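Local coordinates for protein farnesyltransferase, putative (Trypanosoma cruzi, PDB 3WCA) that probably condenses two farnesyl diphosphate molecules into squalene, using NADPH or NADH and magnesium ions, the first step from farnesyl diphosphate toward lanosterol, at residues 306-309 and 310-313. The protein carries 1 engineered substitution. Sequence-based numbering, arbitrary orientation.
Sequences KTTR and GATA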
loop_
_atom_site.group_PDB
_atom_site.type_symbol
_atom_site.label_atom_id
_atom_site.label_comp_id
_atom_site.label_asym_id
_atom_site.label_seq_id
_atom_site.Cartn_x
_atom_site.Cartn_y
_atom_site.Cartn_z
ATOM N N LYS A 306 -7.338 -14.713 -1.514
ATOM C CA LYS A 306 -6.432 -14.347 -2.602
ATOM C C LYS A 306 -6.958 -14.689 -3.986
ATOM O O LYS A 306 -7.729 -15.629 -4.152
ATOM C CB LYS A 306 -5.086 -15.058 -2.430
ATOM C CG LYS A 306 -4.111 -14.354 -1.501
ATOM C CD LYS A 306 -2.669 -14.686 -1.879
ATOM C CE LYS A 306 -1.749 -13.481 -1.651
ATOM N NZ LYS A 306 -2.181 -12.289 -2.461
ATOM N N THR A 307 -6.522 -13.923 -4.982
ATOM C CA THR A 307 -6.927 -14.169 -6.356
ATOM C C THR A 307 -6.158 -15.395 -6.831
ATOM O O THR A 307 -5.213 -15.841 -6.189
ATOM C CB THR A 307 -6.563 -12.985 -7.274
ATOM O OG1 THR A 307 -5.137 -12.875 -7.369
ATOM C CG2 THR A 307 -7.127 -11.683 -6.709
ATOM N N THR A 308 -6.567 -15.953 -7.952
ATOM C CA THR A 308 -5.856 -17.108 -8.471
ATOM C C THR A 308 -4.562 -16.627 -9.112
ATOM O O THR A 308 -4.396 -15.439 -9.401
ATOM C CB THR A 308 -6.699 -17.846 -9.510
ATOM O OG1 THR A 308 -6.802 -17.048 -10.694
ATOM C CG2 THR A 308 -8.106 -18.098 -8.955
ATOM N N ARG A 309 -3.636 -17.550 -9.315
ATOM C CA ARG A 309 -2.366 -17.219 -9.927
ATOM C C ARG A 309 -2.605 -16.922 -11.400
ATOM O O ARG A 309 -1.849 -16.188 -12.014
ATOM C CB ARG A 309 -1.385 -18.377 -9.757
ATOM C CG ARG A 309 -1.890 -19.696 -10.325
ATOM C CD ARG A 309 -0.830 -20.770 -10.159
ATOM N NE ARG A 309 -1.342 -22.093 -10.493
ATOM C CZ ARG A 309 -0.583 -23.174 -10.608
ATOM N NH1 ARG A 309 0.729 -23.093 -10.419
ATOM N NH2 ARG A 309 -1.137 -24.337 -10.912
ATOM N N GLY A 310 -3.678 -17.481 -11.952
ATOM C CA GLY A 310 -4.014 -17.242 -13.348
ATOM C C GLY A 310 -4.573 -15.844 -13.560
ATOM O O GLY A 310 -4.248 -15.167 -14.547
ATOM N N ALA A 311 -5.427 -15.406 -12.644
ATOM C CA ALA A 311 -5.983 -14.055 -12.726
ATOM C C ALA A 311 -4.827 -13.054 -12.592
ATOM O O ALA A 311 -4.794 -12.024 -13.257
ATOM C CB ALA A 311 -7.001 -13.823 -11.592
ATOM N N THR A 312 -3.879 -13.366 -11.725
ATOM C CA THR A 312 -2.733 -12.482 -11.526
ATOM C C THR A 312 -1.940 -12.343 -12.822
ATOM O O THR A 312 -1.618 -11.221 -13.258
ATOM C CB THR A 312 -1.821 -13.020 -10.413
ATOM O OG1 THR A 312 -2.573 -13.091 -9.195
ATOM C CG2 THR A 312 -0.629 -12.093 -10.198
ATOM N N ALA A 313 -1.640 -13.477 -13.452
ATOM C CA ALA A 313 -0.890 -13.462 -14.707
ATOM C C ALA A 313 -1.638 -12.634 -15.738
ATOM O O ALA A 313 -1.035 -11.841 -16.461
ATOM C CB ALA A 313 -0.679 -14.897 -15.225
#
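Thr308 lays its hydroxyl over the first turn of helix 309-318, where OG1 lies 3.4 Å from CB of Ala311; Thr308 is the N-cap residue of the helix. The cap bond runs from Ala311 N to Thr308 OG1 at 2.9 Å and is fairly straight, with an N-H...O angle of 160°. A chi1 of 70° sets OG1 between the backbone N and the carbonyl carbon, turned to the Ala311 amide, which has no carbonyl of an earlier turn to bind. The carbonyl of the same threonine begins the regular helical pattern: Thr308 O accepts from Thr312 N at 3.2 Å, the donor tilted 30° out of the carbonyl plane. Thr312 OG1 comes within 3.0 Å of Thr308 O too, and Thr307 OG1 adds a weak hydrogen bond to Thr308 O, 3.4 Å long. The side chains of Thr307 and Thr312 cross at about a right angle, with their OG1 atoms 3.2 Å apart. Both threonines also pack on helix 274-294, Thr307 on Ala289 and Leu293 and Thr312 on Met286, joining this surface turn to the all-helical body of the squalene synthase fold, away from the magnesium site. Arg309 sets off away from 310-313 at CB, although CB and CG still touch Gly310 N, while its carbonyl carries the helix onward: Ala313 N donates to Arg309 O at 3.1 Å, and Ala313 CB rests 3.7 Å from that same Arg309 O.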